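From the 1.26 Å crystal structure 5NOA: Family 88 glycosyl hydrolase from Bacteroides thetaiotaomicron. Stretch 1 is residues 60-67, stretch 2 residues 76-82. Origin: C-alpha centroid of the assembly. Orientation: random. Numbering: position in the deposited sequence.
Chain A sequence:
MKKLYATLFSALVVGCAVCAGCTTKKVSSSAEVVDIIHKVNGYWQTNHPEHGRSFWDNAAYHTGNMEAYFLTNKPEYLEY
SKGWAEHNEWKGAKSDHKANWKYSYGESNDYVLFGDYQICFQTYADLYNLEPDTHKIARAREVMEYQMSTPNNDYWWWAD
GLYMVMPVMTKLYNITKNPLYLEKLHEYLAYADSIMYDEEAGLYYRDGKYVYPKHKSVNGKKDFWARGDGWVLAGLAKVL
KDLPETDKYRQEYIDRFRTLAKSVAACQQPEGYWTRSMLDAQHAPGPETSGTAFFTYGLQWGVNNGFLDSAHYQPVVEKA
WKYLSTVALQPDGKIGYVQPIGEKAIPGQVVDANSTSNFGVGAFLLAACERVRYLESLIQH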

# COMPACT_ATOMS: atom_id res chain seq x y z
N ALA A 60 5.55 5.74 1.54
CA ALA A 60 4.79 4.95 0.59
C ALA A 60 5.43 5.03 -0.78
O ALA A 60 5.53 4.02 -1.48
CB ALA A 60 3.32 5.38 0.57
N TYR A 61 5.85 6.22 -1.20
CA TYR A 61 6.63 6.36 -2.43
C TYR A 61 7.81 5.39 -2.40
O TYR A 61 8.06 4.68 -3.37
CB TYR A 61 7.11 7.81 -2.68
CG TYR A 61 8.17 7.81 -3.73
CD1 TYR A 61 7.86 7.62 -5.07
CD2 TYR A 61 9.52 7.80 -3.38
CE1 TYR A 61 8.86 7.46 -6.04
CE2 TYR A 61 10.50 7.65 -4.33
CZ TYR A 61 10.17 7.47 -5.65
OH TYR A 61 11.19 7.28 -6.57
N HIS A 62 8.56 5.38 -1.29
CA HIS A 62 9.75 4.55 -1.23
C HIS A 62 9.46 3.07 -1.36
O HIS A 62 10.28 2.34 -1.91
CB HIS A 62 10.61 4.91 -0.01
CG HIS A 62 11.39 6.16 -0.23
ND1 HIS A 62 12.57 6.16 -0.96
CD2 HIS A 62 11.08 7.46 0.05
CE1 HIS A 62 12.94 7.42 -1.10
NE2 HIS A 62 12.07 8.22 -0.51
N THR A 63 8.29 2.62 -0.90
CA THR A 63 7.94 1.23 -1.12
C THR A 63 7.84 0.94 -2.63
O THR A 63 8.22 -0.16 -3.07
CB THR A 63 6.71 0.74 -0.35
OG1 THR A 63 5.50 1.31 -0.87
CG2 THR A 63 6.82 0.97 1.09
N GLY A 64 7.33 1.89 -3.39
CA GLY A 64 7.28 1.75 -4.82
C GLY A 64 8.64 1.85 -5.50
O GLY A 64 8.93 1.14 -6.47
N ASN A 65 9.47 2.79 -5.05
CA ASN A 65 10.82 2.91 -5.58
C ASN A 65 11.62 1.61 -5.36
O ASN A 65 12.32 1.16 -6.26
CB ASN A 65 11.53 4.09 -4.94
CG ASN A 65 12.91 4.30 -5.53
OD1 ASN A 65 13.05 4.41 -6.75
ND2 ASN A 65 13.93 4.35 -4.68
N MET A 66 11.49 1.05 -4.16
CA MET A 66 12.16 -0.20 -3.88
C MET A 66 11.67 -1.30 -4.79
O MET A 66 12.49 -2.08 -5.31
CB MET A 66 12.07 -0.59 -2.42
CG MET A 66 12.89 0.31 -1.50
SD MET A 66 14.64 0.55 -1.92
CE MET A 66 15.29 -1.10 -1.82
N GLU A 67 10.36 -1.36 -5.05
CA GLU A 67 9.85 -2.33 -6.00
C GLU A 67 10.49 -2.16 -7.38
O GLU A 67 10.87 -3.15 -8.03
CB GLU A 67 8.33 -2.21 -6.10
CG GLU A 67 7.64 -3.38 -6.74
CD GLU A 67 7.47 -4.57 -5.83
OE1 GLU A 67 7.14 -5.63 -6.37
OE2 GLU A 67 7.61 -4.44 -4.60
N GLU A 76 20.51 4.17 -9.57
CA GLU A 76 20.00 5.43 -9.10
C GLU A 76 18.80 5.24 -8.17
O GLU A 76 18.60 6.06 -7.26
CB GLU A 76 19.60 6.31 -10.29
CG GLU A 76 20.78 6.82 -11.10
CD GLU A 76 21.23 5.93 -12.25
OE1 GLU A 76 20.93 4.70 -12.31
OE2 GLU A 76 21.94 6.50 -13.12
N TYR A 77 17.98 4.22 -8.38
CA TYR A 77 16.83 4.02 -7.51
C TYR A 77 17.24 3.62 -6.12
O TYR A 77 16.73 4.13 -5.14
CB TYR A 77 15.84 3.02 -8.13
CG TYR A 77 15.27 3.43 -9.48
CD1 TYR A 77 15.34 4.72 -9.95
CD2 TYR A 77 14.60 2.51 -10.26
CE1 TYR A 77 14.82 5.09 -11.18
CE2 TYR A 77 14.06 2.85 -11.50
CZ TYR A 77 14.17 4.14 -11.96
OH TYR A 77 13.67 4.47 -13.19
N LEU A 78 18.20 2.71 -6.04
CA LEU A 78 18.73 2.32 -4.73
C LEU A 78 19.33 3.51 -4.00
O LEU A 78 19.07 3.73 -2.82
CB LEU A 78 19.75 1.21 -4.89
CG LEU A 78 20.43 0.73 -3.60
CD1 LEU A 78 19.38 0.22 -2.61
CD2 LEU A 78 21.44 -0.35 -3.91
N GLU A 79 20.10 4.30 -4.73
CA GLU A 79 20.71 5.46 -4.14
C GLU A 79 19.70 6.46 -3.60
O GLU A 79 19.92 7.08 -2.56
CB GLU A 79 21.70 6.11 -5.11
CG GLU A 79 22.93 5.22 -5.35
CD GLU A 79 23.55 4.60 -4.08
OE1 GLU A 79 24.00 5.39 -3.21
OE2 GLU A 79 23.60 3.32 -3.95
N TYR A 80 18.58 6.62 -4.29
CA TYR A 80 17.55 7.56 -3.87
C TYR A 80 16.92 7.15 -2.55
O TYR A 80 16.75 7.97 -1.66
CB TYR A 80 16.51 7.67 -4.97
CG TYR A 80 15.58 8.86 -4.82
CD1 TYR A 80 15.96 10.11 -5.22
CD2 TYR A 80 14.29 8.70 -4.33
CE1 TYR A 80 15.14 11.20 -5.09
CE2 TYR A 80 13.45 9.77 -4.22
CZ TYR A 80 13.87 11.01 -4.61
OH TYR A 80 12.99 12.08 -4.51
N SER A 81 16.58 5.85 -2.42
CA SER A 81 16.05 5.38 -1.13
C SER A 81 17.10 5.40 -0.00
O SER A 81 16.77 5.72 1.15
CB SER A 81 15.39 4.02 -1.25
OG SER A 81 14.15 4.10 -1.89
N LYS A 82 18.35 5.05 -0.31
CA LYS A 82 19.41 5.14 0.69
C LYS A 82 19.56 6.59 1.17
O LYS A 82 19.72 6.83 2.37
CB LYS A 82 20.76 4.70 0.13
CG LYS A 82 20.91 3.22 0.01
CD LYS A 82 22.28 2.93 -0.54
CE LYS A 82 22.53 1.46 -0.65
NZ LYS A 82 23.79 1.25 -1.43

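Residues 60-67 and 76-82 belong to two helices that run nearly antiparallel, with an angle of 153° between their N-to-C directions and axes 9.3 Å apart at closest approach. His 62 has its CA nearest that of Ser 81, and Asn 65 its CA nearest that of Tyr 77, each pair of CA atoms 6.4 Å apart. Three residues, Asn 65, Ser 81 and Tyr 80, cover the most surface, and the first two form a polar center.

Asn 65 leaves its helix sideways, but its t rotamer at chi1 brings the amide close to the partner helix. An amide nitrogen carries two hydrogens, and here Asn 65 ND2 serves two acceptors: it donates to Tyr 77 O at 2.8 Å and to Ser 81 OG, also at 2.8 Å. The first bond is notable because Tyr 77 O already accepts the helical hydrogen bond from Ser 81 N, at 3.2 Å; a carbonyl oxygen has two lone pairs, so a side chain can join the backbone donor without breaking the helix. Asn 65 OD1 is hydrogen-bonded elsewhere in the structure, so both ends of this buried amide are satisfied.

Ser 81 points toward the first helix, and its short side chain suits a place where the backbones come close. Its hydroxyl can donate and accept at once. Besides taking the hydrogen from Asn 65, Ser 81 OG is hydrogen-bonded to His 62 ND1 at 2.8 Å, near the plane of the imidazole and nearly linear at 170°. The hydroxyl thus links His 62 and Asn 65, about one helical turn apart. Met 66 approaches the same atom, with Met 66 SD 3.6 Å from Ser 81 OG, while its flexible end extends to Leu 78, where Met 66 CE lies 4.4 Å from Leu 78 CD1 in a loose apolar contact.

Tyr 80 adds the aromatic part of the interface. Its CA-to-CB bond points toward the first helix, and its ring meets two others rim to rim, neither pair stacking face over face. The Tyr 61 ring stands almost perpendicular to it, at 87°, with Tyr 61 CE2 and Tyr 80 CE2 3.6 Å apart; the His 62 ring is closer to parallel, its plane at 18° to that of Tyr 80, with His 62 CE1 3.7 Å from Tyr 80 CD2. Tyrosine suits this position because its broad ring covers the flank of the contact, against Tyr 61 and His 62, while its hydroxyl, bonded elsewhere in the structure, is not left unpaired. On the outer side of the second helix, Glu 79 and Lys 82 point away and pair with each other in a salt bridge, Lys 82 NZ to Glu 79 OE2 at 3.3 Å.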